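PDB 5GZT: chitinase from Paenibacillus sp. FPU-7, which probably cleaves internal beta-1,4 linkages of chitin and chitodextrins by random endo-hydrolysis, using two family 18 glycosidase domains. Local coordinates for residues E600-K613 and H632-A644. Sequence-based numbering, arbitrary orientation.
Sequences EDTASAAYKAEYIK and HELANTIYSRLYA
L634 reaches the start of helix 602-613 through CD2, which lies 3.4 Å from D601 C. Here the helix opens with a capping box: S604 N donates to D601 OD1 (170°), and D601 N in turn donates to S604 OG. The next residue, T602, the first of the helix, lays CG2 against the carboxylate of E633, itself held by Y564 OH and a salt bridge to R712, and beside T637, whose side chain crosses it at about a right angle. T637 OG1 is turned back to its own helix, bonding E633 O at 2.5 Å, while its methyl CG2 faces T602 O. The middle of the interface is lined by alanines, and their small side chains fit an axis separation of 9.0 Å at a crossing angle of -30°. A605 CB meets I638 CG1 at 3.9 Å, A606 CB sits 3.4 Å from R641 NE over one guanidinium face, and A609 CB abuts R641 CB. Bent at chi2 (-88°), R641 folds across A606 toward E610. Its NH1 donates to E610 OE2 at 2.8 Å, in the guanidinium plane but from above the carboxylate plane, the two planes being nearly perpendicular. A water joins E610 OE2, K613 NZ and R641 O; K613 NZ also makes a long salt bridge to E610 OE1, completing a charged network near the end of helix 633-642. L642 CD2 packs on I612 CG2 and K613 CG. In the first family 18 TIM barrel, the pair forms part of the outer helical layer: I612 and I638 rest on strand 619-623, L642 touches strand 264-284, and K608 and Y611 contact helix 510-519.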
loop_
_atom_site.group_PDB
_atom_site.type_symbol
_atom_site.label_atom_id
_atom_site.label_comp_id
_atom_site.label_asym_id
_atom_site.label_seq_id
_atom_site.Cartn_x
_atom_site.Cartn_y
_atom_site.Cartn_z
ATOM N N GLU B 600 -3.969 -16.526 -5.468
ATOM C CA GLU B 600 -4.515 -15.498 -4.627
ATOM C C GLU B 600 -5.678 -14.916 -5.507
ATOM O O GLU B 600 -5.477 -14.632 -6.678
ATOM C CB GLU B 600 -3.512 -14.401 -4.542
ATOM C CG GLU B 600 -3.892 -13.278 -3.622
ATOM C CD GLU B 600 -3.402 -13.507 -2.160
ATOM O OE1 GLU B 600 -4.081 -14.225 -1.421
ATOM O OE2 GLU B 600 -2.349 -12.959 -1.755
ATOM N N ASP B 601 -6.859 -14.728 -4.921
ATOM C CA ASP B 601 -8.050 -14.235 -5.667
ATOM C C ASP B 601 -8.767 -13.234 -4.768
ATOM O O ASP B 601 -8.183 -12.720 -3.779
ATOM C CB ASP B 601 -8.914 -15.427 -6.121
ATOM C CG ASP B 601 -9.770 -16.049 -5.018
ATOM O OD1 ASP B 601 -9.557 -15.698 -3.810
ATOM O OD2 ASP B 601 -10.606 -16.987 -5.357
ATOM N N THR B 602 -10.031 -12.955 -5.110
ATOM C CA THR B 602 -10.764 -11.975 -4.482
ATOM C C THR B 602 -11.045 -12.373 -3.051
ATOM O O THR B 602 -11.127 -11.483 -2.146
ATOM C CB THR B 602 -12.048 -11.692 -5.248
ATOM O OG1 THR B 602 -12.717 -12.884 -5.509
ATOM C CG2 THR B 602 -11.750 -11.028 -6.564
ATOM N N ALA B 603 -11.348 -13.632 -2.859
ATOM C CA ALA B 603 -11.652 -14.118 -1.508
ATOM C C ALA B 603 -10.420 -14.148 -0.552
ATOM O O ALA B 603 -10.524 -13.724 0.602
ATOM C CB ALA B 603 -12.312 -15.507 -1.574
ATOM N N SER B 604 -9.278 -14.659 -1.028
ATOM C CA SER B 604 -8.068 -14.726 -0.229
ATOM C C SER B 604 -7.594 -13.297 0.065
ATOM O O SER B 604 -7.160 -13.048 1.220
ATOM C CB SER B 604 -6.955 -15.607 -0.834
ATOM O OG SER B 604 -6.362 -15.016 -1.960
ATOM N N ALA B 605 -7.702 -12.367 -0.901
ATOM C CA ALA B 605 -7.409 -10.998 -0.646
ATOM C C ALA B 605 -8.295 -10.431 0.484
ATOM O O ALA B 605 -7.756 -9.724 1.358
ATOM C CB ALA B 605 -7.449 -10.113 -1.850
ATOM N N ALA B 606 -9.564 -10.809 0.541
ATOM C CA ALA B 606 -10.433 -10.288 1.612
ATOM C C ALA B 606 -10.071 -10.891 2.975
ATOM O O ALA B 606 -9.978 -10.169 3.903
ATOM C CB ALA B 606 -11.894 -10.519 1.343
ATOM N N TYR B 607 -9.759 -12.179 3.042
ATOM C CA TYR B 607 -9.310 -12.777 4.291
ATOM C C TYR B 607 -7.982 -12.218 4.799
ATOM O O TYR B 607 -7.838 -12.004 6.012
ATOM C CB TYR B 607 -9.275 -14.303 4.207
ATOM C CG TYR B 607 -10.643 -14.892 4.422
ATOM C CD1 TYR B 607 -11.185 -14.957 5.716
ATOM C CD2 TYR B 607 -11.478 -15.209 3.350
ATOM C CE1 TYR B 607 -12.433 -15.458 5.928
ATOM C CE2 TYR B 607 -12.759 -15.667 3.557
ATOM C CZ TYR B 607 -13.226 -15.846 4.827
ATOM O OH TYR B 607 -14.506 -16.326 5.020
ATOM N N LYS B 608 -7.133 -11.822 3.867
ATOM C CA LYS B 608 -5.847 -11.294 4.146
ATOM C C LYS B 608 -5.938 -9.867 4.661
ATOM O O LYS B 608 -5.295 -9.549 5.680
ATOM C CB LYS B 608 -5.016 -11.418 2.914
ATOM C CG LYS B 608 -3.550 -11.491 3.014
ATOM C CD LYS B 608 -3.155 -12.719 2.159
ATOM C CE LYS B 608 -2.047 -12.451 1.335
ATOM N NZ LYS B 608 -1.558 -13.762 0.807
ATOM N N ALA B 609 -6.752 -9.048 4.020
ATOM C CA ALA B 609 -7.097 -7.747 4.510
ATOM C C ALA B 609 -7.728 -7.826 5.930
ATOM O O ALA B 609 -7.387 -6.989 6.820
ATOM C CB ALA B 609 -8.060 -7.028 3.542
ATOM N N GLU B 610 -8.639 -8.761 6.151
ATOM C CA GLU B 610 -9.210 -8.926 7.450
ATOM C C GLU B 610 -8.155 -9.395 8.493
ATOM O O GLU B 610 -8.174 -8.957 9.643
ATOM C CB GLU B 610 -10.491 -9.757 7.438
ATOM C CG GLU B 610 -11.622 -9.235 6.548
ATOM C CD GLU B 610 -12.150 -7.805 6.900
ATOM O OE1 GLU B 610 -12.012 -7.393 8.070
ATOM O OE2 GLU B 610 -12.698 -7.068 6.011
ATOM N N TYR B 611 -7.195 -10.205 8.115
ATOM C CA TYR B 611 -6.155 -10.561 9.045
ATOM C C TYR B 611 -5.338 -9.328 9.481
ATOM O O TYR B 611 -5.036 -9.176 10.632
ATOM C CB TYR B 611 -5.253 -11.593 8.429
ATOM C CG TYR B 611 -4.184 -12.125 9.304
ATOM C CD1 TYR B 611 -2.958 -11.487 9.413
ATOM C CD2 TYR B 611 -4.391 -13.255 10.069
ATOM C CE1 TYR B 611 -1.967 -12.001 10.247
ATOM C CE2 TYR B 611 -3.400 -13.795 10.839
ATOM C CZ TYR B 611 -2.203 -13.106 10.985
ATOM O OH TYR B 611 -1.191 -13.623 11.770
ATOM N N ILE B 612 -5.024 -8.480 8.528
ATOM C CA ILE B 612 -4.267 -7.293 8.731
ATOM C C ILE B 612 -5.022 -6.409 9.721
ATOM O O ILE B 612 -4.448 -5.956 10.718
ATOM C CB ILE B 612 -4.075 -6.525 7.397
ATOM C CG1 ILE B 612 -2.927 -7.193 6.542
ATOM C CG2 ILE B 612 -3.785 -5.011 7.676
ATOM C CD1 ILE B 612 -3.073 -6.866 5.072
ATOM N N LYS B 613 -6.290 -6.158 9.465
ATOM C CA LYS B 613 -7.077 -5.309 10.375
ATOM C C LYS B 613 -7.211 -5.907 11.753
ATOM O O LYS B 613 -7.077 -5.142 12.749
ATOM C CB LYS B 613 -8.448 -5.009 9.826
ATOM C CG LYS B 613 -8.357 -4.353 8.470
ATOM C CD LYS B 613 -9.560 -3.524 8.090
ATOM C CE LYS B 613 -10.777 -4.352 7.852
ATOM N NZ LYS B 613 -11.976 -3.452 8.002
ATOM N N HIS B 632 -8.666 -4.705 -12.682
ATOM C CA HIS B 632 -7.889 -4.613 -11.463
ATOM C C HIS B 632 -8.599 -5.182 -10.284
ATOM O O HIS B 632 -8.667 -4.488 -9.257
ATOM C CB HIS B 632 -7.597 -3.083 -11.194
ATOM C CG HIS B 632 -6.935 -2.402 -12.348
ATOM N ND1 HIS B 632 -5.624 -2.663 -12.702
ATOM C CD2 HIS B 632 -7.408 -1.526 -13.274
ATOM C CE1 HIS B 632 -5.299 -1.948 -13.760
ATOM N NE2 HIS B 632 -6.353 -1.229 -14.113
ATOM N N GLU B 633 -9.222 -6.365 -10.389
ATOM C CA GLU B 633 -10.085 -6.749 -9.290
ATOM C C GLU B 633 -9.346 -6.993 -7.957
ATOM O O GLU B 633 -9.977 -6.851 -6.914
ATOM C CB GLU B 633 -11.018 -7.943 -9.605
ATOM C CG GLU B 633 -10.400 -9.292 -9.713
ATOM C CD GLU B 633 -11.361 -10.354 -10.185
ATOM O OE1 GLU B 633 -12.547 -10.070 -10.199
ATOM O OE2 GLU B 633 -10.908 -11.469 -10.505
ATOM N N LEU B 634 -8.111 -7.460 -8.006
ATOM C CA LEU B 634 -7.364 -7.697 -6.774
ATOM C C LEU B 634 -6.979 -6.397 -6.069
ATOM O O LEU B 634 -7.232 -6.243 -4.838
ATOM C CB LEU B 634 -6.127 -8.589 -6.985
ATOM C CG LEU B 634 -6.469 -10.024 -7.556
ATOM C CD1 LEU B 634 -5.261 -10.878 -7.592
ATOM C CD2 LEU B 634 -7.535 -10.769 -6.787
ATOM N N ALA B 635 -6.389 -5.487 -6.805
ATOM C CA ALA B 635 -6.154 -4.141 -6.277
ATOM C C ALA B 635 -7.414 -3.514 -5.741
ATOM O O ALA B 635 -7.385 -3.023 -4.626
ATOM C CB ALA B 635 -5.517 -3.252 -7.323
ATOM N N ASN B 636 -8.542 -3.591 -6.459
ATOM C CA ASN B 636 -9.756 -2.953 -5.966
ATOM C C ASN B 636 -10.306 -3.601 -4.713
ATOM O O ASN B 636 -10.907 -2.910 -3.823
ATOM C CB ASN B 636 -10.876 -2.988 -7.020
ATOM C CG ASN B 636 -10.570 -2.149 -8.228
ATOM O OD1 ASN B 636 -9.666 -1.303 -8.225
ATOM N ND2 ASN B 636 -11.273 -2.456 -9.320
ATOM N N THR B 637 -10.182 -4.932 -4.648
ATOM C CA THR B 637 -10.670 -5.680 -3.500
ATOM C C THR B 637 -9.906 -5.298 -2.244
ATOM O O THR B 637 -10.483 -5.101 -1.095
ATOM C CB THR B 637 -10.510 -7.234 -3.724
ATOM O OG1 THR B 637 -11.256 -7.677 -4.869
ATOM C CG2 THR B 637 -10.968 -7.958 -2.532
ATOM N N ILE B 638 -8.602 -5.224 -2.437
ATOM C CA ILE B 638 -7.704 -4.842 -1.346
ATOM C C ILE B 638 -8.032 -3.457 -0.764
ATOM O O ILE B 638 -8.255 -3.322 0.475
ATOM C CB ILE B 638 -6.250 -5.010 -1.754
ATOM C CG1 ILE B 638 -5.948 -6.501 -1.900
ATOM C CG2 ILE B 638 -5.263 -4.506 -0.675
ATOM C CD1 ILE B 638 -4.632 -6.855 -2.571
ATOM N N TYR B 639 -8.123 -2.442 -1.624
ATOM C CA TYR B 639 -8.585 -1.142 -1.239
ATOM C C TYR B 639 -9.954 -1.169 -0.571
ATOM O O TYR B 639 -10.107 -0.543 0.520
ATOM C CB TYR B 639 -8.599 -0.156 -2.447
ATOM C CG TYR B 639 -8.929 1.246 -2.002
ATOM C CD1 TYR B 639 -7.970 2.080 -1.479
ATOM C CD2 TYR B 639 -10.227 1.724 -2.101
ATOM C CE1 TYR B 639 -8.317 3.356 -1.035
ATOM C CE2 TYR B 639 -10.575 2.979 -1.686
ATOM C CZ TYR B 639 -9.633 3.779 -1.129
ATOM O OH TYR B 639 -10.028 5.026 -0.690
ATOM N N SER B 640 -10.942 -1.855 -1.151
ATOM C CA SER B 640 -12.290 -1.854 -0.545
ATOM C C SER B 640 -12.290 -2.385 0.870
ATOM O O SER B 640 -13.070 -1.943 1.706
ATOM C CB SER B 640 -13.314 -2.697 -1.319
ATOM O OG SER B 640 -13.513 -2.095 -2.531
ATOM N N ARG B 641 -11.490 -3.407 1.084
ATOM C CA ARG B 641 -11.458 -4.085 2.382
ATOM C C ARG B 641 -10.786 -3.268 3.424
ATOM O O ARG B 641 -11.297 -3.165 4.542
ATOM C CB ARG B 641 -10.759 -5.405 2.249
ATOM C CG ARG B 641 -11.674 -6.393 1.597
ATOM C CD ARG B 641 -12.481 -7.034 2.736
ATOM N NE ARG B 641 -13.633 -7.725 2.208
ATOM C CZ ARG B 641 -14.534 -8.334 2.948
ATOM N NH1 ARG B 641 -14.393 -8.396 4.269
ATOM N NH2 ARG B 641 -15.568 -8.891 2.351
ATOM N N LEU B 642 -9.662 -2.651 3.086
ATOM C CA LEU B 642 -8.961 -1.880 4.072
ATOM C C LEU B 642 -9.546 -0.546 4.302
ATOM O O LEU B 642 -9.266 0.025 5.317
ATOM C CB LEU B 642 -7.492 -1.678 3.742
ATOM C CG LEU B 642 -6.566 -2.858 3.920
ATOM C CD1 LEU B 642 -5.171 -2.341 3.633
ATOM C CD2 LEU B 642 -6.600 -3.495 5.292
ATOM N N TYR B 643 -10.335 -0.032 3.369
ATOM C CA TYR B 643 -10.970 1.236 3.539
ATOM C C TYR B 643 -12.481 1.146 3.838
ATOM O O TYR B 643 -13.174 2.163 3.758
ATOM C CB TYR B 643 -10.577 2.164 2.346
ATOM C CG TYR B 643 -9.147 2.598 2.540
ATOM C CD1 TYR B 643 -8.108 1.778 2.202
ATOM C CD2 TYR B 643 -8.844 3.810 3.178
ATOM C CE1 TYR B 643 -6.799 2.124 2.448
ATOM C CE2 TYR B 643 -7.515 4.204 3.449
ATOM C CZ TYR B 643 -6.481 3.402 3.066
ATOM O OH TYR B 643 -5.172 3.755 3.385
ATOM N N ALA B 644 -12.990 -0.042 4.186
ATOM C CA ALA B 644 -14.395 -0.204 4.480
ATOM C C ALA B 644 -14.793 0.550 5.787
ATOM O O ALA B 644 -14.102 0.474 6.804
ATOM C CB ALA B 644 -14.722 -1.678 4.641
HETATM O O HOH W 1 -13.304 -4.629 5.788
#